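Local coordinates for protein heavy metal cation tricomponent efflux pump ZneA(CzcA-like) (Cupriavidus metallidurans, PDB 4K0J) that acts as a Zn(II)/proton antiporter, the RND-family inner-membrane pump of a tripartite heavy-metal efflux system, at residues Glu70-Met74 with Arg801-Lys805; Ala768-Leu772 with Val782-Gln786; Leu823-Arg827 with Trp845-Phe849. One frame throughout, in Å; residues are numbered along the deposited sequence.

Interaction 1 of 3, residues Glu70-Met74 with Arg801-Lys805; sequences EREIM and REMNK
Residues 70-73 lie near the C-terminal end of a helix; Met-74 N bonds to Glu-70 O (2.9 Å). They face a two-residue turn close to type I' at the end of strand 788-802: Met-803 (phi/psi 56/40) and Asn-804 (62/39), closed by Glu-802 N to Lys-805 O (2.9 Å) and a weak Lys-805 N to Glu-802 O (3.2 Å). Glu-70 CA lies 7.6 Å from Asn-804 CA, and its extended t,t side chain delivers the carboxylate. Glu-70 OE2 accepts a hydrogen bond from Arg-801 NE at 3.2 Å, part of a salt bridge; Glu-70 OE1 takes weak hydrogen bonds from Asn-804 ND2 (2.7 Å) and Asn-804 N (3.0 Å). Arg-71 NH2 instead hydrogen-bonds to Asp-749 O of the second subunit. Met-74 (t,p) brings its CE to 3.8 Å from Met-803 SD. Strand 79-87, paired antiparallel with 788-802, packs against the helix, and its Ser-84 also bonds to Glu-70 OE2. A buried carboxylate thus gathers charge, side-chain amide and turn backbone, joining helix to neighbouring strand end.

Interaction 2 of 3, residues Ala768-Leu772 with Val782-Gln786; sequences AIGNL and VALAQ
Two backbone hydrogen bonds carry this contact: Ala-785 N to Gly-770 O at 2.9 Å (136° at the hydrogen) and Leu-784 N to Leu-772 O at 3.1 Å (148°). The second continues the antiparallel register of strands 773-775 and 781-783, in which Val-782 pairs with Leu-774. Segment 768-772 is the end of helix 766-771; Leu-772, at phi/psi -72/156, leaves it for the first strand, while 784-786 coil into a 3-10 turn after the second. The nearest alpha carbons are Gly-770 CA and Ala-785 CA, 4.5 Å apart; a beta carbon ideally placed on Gly-770 would sit only 3.4 Å from Ala-785 CB. Leu-784 (t,p) points toward the helix, its CD2 3.7 Å from Ile-769 CG2 and 4.3 Å from Leu-772 CD1, Leu-772 being p,p. The result is a helix end joined to the base of a small beta hairpin. Helix 726-737 covers the apolar face through Val-729, Leu-732 and Ile-737, and Leu-218 of the second subunit packs on Ile-769.

Interaction 3 of 3, residues Leu823-Arg827 with Trp845-Phe849; sequences LEEAR and WGGQF
Trp-845, Arg-827 and Leu-823 supply most of the buried surface here, where helix 820-830 lies against strand 843-847 and the start of helix 848-873. The short helix and strand axes approach to 12.0 Å at 143°, running roughly antiparallel; nearest alpha carbons are Arg-827 CA to Trp-845 CA (8.3 Å) and Leu-823 CA to Phe-849 CA (8.2 Å). The CA-to-CB bond of Trp-845 (chi1 m, chi2 79°) points toward the helix, and its CH2 lies 4.2 Å from Ala-826 CB. Arg-827 (t,t,m) places NE over one indole face, 3.9 Å from Trp-845 CD1; Arg-827 NH2 reaches 3.4 Å from Trp-845 CB and 3.1 Å from Phe-849 CZ. One helical turn earlier, Leu-823 CD1 sits 3.4 Å from Phe-849 CD2 and 4.3 Å from Trp-845 CE3. Gly-847, at phi/psi 110/-134, allows the chain to turn between Trp-845 and Phe-849. This is the second beta-alpha-beta crossover of a ferredoxin-like subdomain: the helix links parallel strands 807-812 and 843-847, with strand 667-672 between them. Cohesion is therefore chiefly apolar and aromatic, with the Arg-827 guanidinium over one indole face near CD1 and no acid of these segments paired with it.

The centre of interaction 2 lies about 53 Å from the centre of the chain, the farthest out, and interaction 1 closes a long loop around it: strand 781-783 is followed directly by strand 788-802, which ends in the turn of residues 801-805. That turn opens into strand 807-812 of the sheet whose edge strand, 843-847, takes part in interaction 3, so interactions 1 and 3 are closer neighbours (centres about 25 Å apart, nearest atoms about 8 Å, untouching). Interaction 1 is a surface contact held by a salt bridge and weak hydrogen bonds; interactions 2 and 3 are buried. Main-chain bonds dominate interaction 2, side-chain packing interaction 3. The second subunit reaches interactions 1 and 2, whereas interaction 3 stays within its own chain.

Interaction 1 of 3, residues Glu70-Met74 with Arg801-Lys805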
# COMPACT_ATOMS: atom_id res chain seq x y z
N GLU C 70 19.39 15.83 4.24
CA GLU C 70 18.57 16.25 5.37
C GLU C 70 17.50 17.24 4.92
O GLU C 70 16.37 17.20 5.41
CB GLU C 70 19.44 16.85 6.49
CG GLU C 70 18.70 17.09 7.80
CD GLU C 70 19.63 17.35 8.97
OE1 GLU C 70 19.16 17.90 9.99
OE2 GLU C 70 20.82 17.00 8.87
N ARG C 71 17.85 18.11 3.98
CA ARG C 71 16.89 19.05 3.40
C ARG C 71 15.70 18.33 2.76
O ARG C 71 14.55 18.58 3.13
CB ARG C 71 17.56 19.96 2.37
CG ARG C 71 18.67 20.85 2.92
CD ARG C 71 19.06 21.92 1.90
NE ARG C 71 20.17 22.74 2.36
CZ ARG C 71 21.41 22.66 1.89
NH1 ARG C 71 21.71 21.78 0.93
NH2 ARG C 71 22.36 23.46 2.37
N GLU C 72 15.96 17.44 1.82
CA GLU C 72 14.86 16.73 1.15
C GLU C 72 14.10 15.76 2.07
O GLU C 72 12.87 15.77 2.11
CB GLU C 72 15.34 16.02 -0.12
CG GLU C 72 16.62 15.21 0.02
CD GLU C 72 17.16 14.74 -1.32
OE1 GLU C 72 18.40 14.64 -1.47
OE2 GLU C 72 16.35 14.46 -2.22
N ILE C 73 14.83 14.95 2.82
CA ILE C 73 14.25 13.97 3.72
C ILE C 73 13.44 14.58 4.87
O ILE C 73 12.48 13.98 5.35
CB ILE C 73 15.34 13.02 4.27
CG1 ILE C 73 15.99 12.25 3.11
CG2 ILE C 73 14.78 12.04 5.29
CD1 ILE C 73 17.10 11.32 3.55
N MET C 74 13.80 15.79 5.31
CA MET C 74 13.05 16.46 6.37
C MET C 74 11.56 16.58 6.02
O MET C 74 10.70 16.59 6.90
CB MET C 74 13.64 17.85 6.67
CG MET C 74 12.90 18.65 7.75
SD MET C 74 13.06 17.99 9.42
CE MET C 74 11.99 19.09 10.34
N ARG C 801 23.89 16.04 13.53
CA ARG C 801 22.88 17.07 13.29
C ARG C 801 21.47 16.54 13.52
O ARG C 801 21.05 15.55 12.90
CB ARG C 801 23.02 17.65 11.88
CG ARG C 801 23.29 19.15 11.85
CD ARG C 801 23.52 19.66 10.44
NE ARG C 801 22.30 19.71 9.64
CZ ARG C 801 21.61 20.82 9.38
NH1 ARG C 801 22.02 21.99 9.86
NH2 ARG C 801 20.51 20.76 8.64
N GLU C 802 20.74 17.19 14.42
CA GLU C 802 19.37 16.78 14.76
C GLU C 802 18.40 17.94 14.62
O GLU C 802 18.59 18.99 15.25
CB GLU C 802 19.30 16.24 16.18
CG GLU C 802 17.90 16.26 16.78
CD GLU C 802 17.88 15.76 18.21
OE1 GLU C 802 17.22 16.41 19.05
OE2 GLU C 802 18.52 14.73 18.49
N MET C 803 17.36 17.75 13.82
CA MET C 803 16.40 18.80 13.51
C MET C 803 17.10 20.03 12.94
O MET C 803 16.76 21.16 13.28
CB MET C 803 15.58 19.18 14.75
CG MET C 803 14.48 18.21 15.08
SD MET C 803 13.42 17.93 13.66
CE MET C 803 12.21 16.81 14.36
N ASN C 804 18.09 19.78 12.09
CA ASN C 804 18.84 20.83 11.42
C ASN C 804 19.59 21.72 12.40
O ASN C 804 19.68 22.93 12.23
CB ASN C 804 17.93 21.64 10.52
CG ASN C 804 16.95 20.76 9.78
OD1 ASN C 804 15.74 20.97 9.85
ND2 ASN C 804 17.46 19.75 9.09
N LYS C 805 20.13 21.09 13.44
CA LYS C 805 20.91 21.78 14.46
C LYS C 805 22.12 20.93 14.83
O LYS C 805 21.99 19.75 15.17
CB LYS C 805 20.05 22.02 15.70
CG LYS C 805 18.78 22.83 15.46
CD LYS C 805 17.90 22.85 16.70
CE LYS C 805 16.64 23.67 16.48
NZ LYS C 805 15.77 23.65 17.69

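Interaction 2 of 3, residues Ala768-Leu772 with Val782-Gln786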
# COMPACT_ATOMS: atom_id res chain seq x y z
N ALA C 768 57.51 9.50 4.88
CA ALA C 768 57.50 8.46 3.85
C ALA C 768 56.46 8.69 2.75
O ALA C 768 56.73 8.46 1.57
CB ALA C 768 57.29 7.10 4.50
N ILE C 769 55.27 9.12 3.15
CA ILE C 769 54.24 9.50 2.20
C ILE C 769 54.79 10.61 1.33
O ILE C 769 54.81 10.49 0.12
CB ILE C 769 52.97 10.01 2.91
CG1 ILE C 769 52.30 8.89 3.69
CG2 ILE C 769 51.99 10.61 1.92
CD1 ILE C 769 50.98 9.30 4.31
N GLY C 770 55.26 11.69 1.96
CA GLY C 770 55.74 12.84 1.22
C GLY C 770 56.92 12.51 0.32
O GLY C 770 57.21 13.26 -0.62
N ASN C 771 57.57 11.39 0.58
CA ASN C 771 58.82 11.03 -0.09
C ASN C 771 58.64 10.15 -1.32
O ASN C 771 59.51 10.12 -2.20
CB ASN C 771 59.78 10.37 0.91
CG ASN C 771 61.14 10.10 0.31
OD1 ASN C 771 61.56 8.95 0.17
ND2 ASN C 771 61.84 11.17 -0.05
N LEU C 772 57.53 9.43 -1.40
CA LEU C 772 57.25 8.64 -2.59
C LEU C 772 56.88 9.57 -3.73
O LEU C 772 56.44 10.70 -3.51
CB LEU C 772 56.19 7.56 -2.35
CG LEU C 772 54.87 7.86 -1.64
CD1 LEU C 772 53.94 8.68 -2.52
CD2 LEU C 772 54.21 6.57 -1.23
N VAL C 782 58.38 13.05 -9.86
CA VAL C 782 58.29 14.23 -8.99
C VAL C 782 57.83 13.82 -7.60
O VAL C 782 56.77 13.22 -7.45
CB VAL C 782 57.32 15.29 -9.54
CG1 VAL C 782 57.01 16.33 -8.49
CG2 VAL C 782 57.89 15.95 -10.78
N ALA C 783 58.62 14.14 -6.58
CA ALA C 783 58.29 13.77 -5.21
C ALA C 783 57.01 14.46 -4.76
O ALA C 783 56.72 15.58 -5.19
CB ALA C 783 59.43 14.11 -4.27
N LEU C 784 56.25 13.80 -3.90
CA LEU C 784 54.95 14.29 -3.48
C LEU C 784 55.03 15.56 -2.63
O LEU C 784 54.17 16.43 -2.72
CB LEU C 784 54.20 13.19 -2.72
CG LEU C 784 52.81 13.58 -2.19
CD1 LEU C 784 51.88 13.88 -3.36
CD2 LEU C 784 52.25 12.49 -1.29
N ALA C 785 56.08 15.67 -1.81
CA ALA C 785 56.23 16.82 -0.92
C ALA C 785 56.65 18.08 -1.67
O ALA C 785 56.96 19.11 -1.07
CB ALA C 785 57.21 16.50 0.19
N GLN C 786 56.66 17.99 -3.00
CA GLN C 786 57.09 19.07 -3.86
C GLN C 786 55.89 19.89 -4.32
O GLN C 786 56.05 21.01 -4.82
CB GLN C 786 57.82 18.49 -5.07
CG GLN C 786 58.91 19.36 -5.65
CD GLN C 786 59.85 18.58 -6.56
OE1 GLN C 786 60.05 17.37 -6.38
NE2 GLN C 786 60.42 19.26 -7.53

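Interaction 3 of 3, residues Leu823-Arg827 with Trp845-Phe849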
# COMPACT_ATOMS: atom_id res chain seq x y z
N LEU C 823 15.88 14.53 38.38
CA LEU C 823 15.88 15.41 37.23
C LEU C 823 15.54 16.83 37.66
O LEU C 823 16.04 17.78 37.08
CB LEU C 823 14.91 14.93 36.16
CG LEU C 823 15.10 15.52 34.76
CD1 LEU C 823 14.83 14.46 33.71
CD2 LEU C 823 14.21 16.74 34.54
N GLU C 824 14.71 16.96 38.69
CA GLU C 824 14.40 18.26 39.26
C GLU C 824 15.67 18.96 39.74
O GLU C 824 15.98 20.08 39.33
CB GLU C 824 13.42 18.11 40.42
CG GLU C 824 13.16 19.40 41.18
CD GLU C 824 12.29 19.19 42.40
OE1 GLU C 824 11.99 18.02 42.72
OE2 GLU C 824 11.91 20.19 43.05
N GLU C 825 16.41 18.26 40.60
CA GLU C 825 17.65 18.78 41.16
C GLU C 825 18.70 19.12 40.10
O GLU C 825 19.19 20.24 40.04
CB GLU C 825 18.23 17.78 42.16
CG GLU C 825 19.61 18.14 42.68
CD GLU C 825 20.13 17.12 43.68
OE1 GLU C 825 21.30 16.71 43.55
OE2 GLU C 825 19.36 16.75 44.59
N ALA C 826 19.03 18.14 39.26
CA ALA C 826 20.05 18.32 38.24
C ALA C 826 19.68 19.41 37.23
O ALA C 826 20.47 20.32 36.98
CB ALA C 826 20.35 17.01 37.53
N ARG C 827 18.48 19.31 36.66
CA ARG C 827 18.01 20.32 35.72
C ARG C 827 17.98 21.72 36.34
O ARG C 827 18.27 22.71 35.66
CB ARG C 827 16.63 19.95 35.16
CG ARG C 827 15.88 21.08 34.47
CD ARG C 827 14.45 20.68 34.16
NE ARG C 827 14.35 19.86 32.95
CZ ARG C 827 14.05 20.33 31.75
NH1 ARG C 827 13.82 21.63 31.58
NH2 ARG C 827 13.98 19.52 30.71
N TRP C 845 16.82 18.60 27.43
CA TRP C 845 16.90 17.28 28.05
C TRP C 845 16.15 16.27 27.19
O TRP C 845 15.19 16.63 26.50
CB TRP C 845 16.33 17.32 29.47
CG TRP C 845 17.26 17.92 30.47
CD1 TRP C 845 17.49 19.25 30.67
CD2 TRP C 845 18.10 17.22 31.39
NE1 TRP C 845 18.43 19.42 31.67
CE2 TRP C 845 18.81 18.18 32.12
CE3 TRP C 845 18.32 15.87 31.66
CZ2 TRP C 845 19.73 17.84 33.12
CZ3 TRP C 845 19.22 15.53 32.65
CH2 TRP C 845 19.92 16.51 33.36
N GLY C 846 16.58 15.02 27.22
CA GLY C 846 15.96 13.99 26.40
C GLY C 846 16.06 12.60 27.01
O GLY C 846 16.80 12.39 27.97
N GLY C 847 15.32 11.65 26.44
CA GLY C 847 15.33 10.28 26.92
C GLY C 847 14.03 9.90 27.60
O GLY C 847 12.95 10.19 27.09
N GLN C 848 14.14 9.25 28.75
CA GLN C 848 12.95 8.86 29.51
C GLN C 848 12.32 10.05 30.22
O GLN C 848 11.30 9.91 30.90
CB GLN C 848 13.28 7.74 30.50
CG GLN C 848 13.51 6.38 29.84
CD GLN C 848 13.71 5.26 30.84
OE1 GLN C 848 13.67 4.08 30.49
NE2 GLN C 848 13.92 5.62 32.10
N PHE C 849 12.93 11.22 30.06
CA PHE C 849 12.34 12.47 30.50
C PHE C 849 11.07 12.72 29.71
O PHE C 849 10.02 13.03 30.27
CB PHE C 849 13.34 13.62 30.30
CG PHE C 849 12.73 14.99 30.35
CD1 PHE C 849 12.46 15.68 29.18
CD2 PHE C 849 12.42 15.59 31.56
CE1 PHE C 849 11.89 16.94 29.22
CE2 PHE C 849 11.86 16.85 31.60
CZ PHE C 849 11.59 17.53 30.43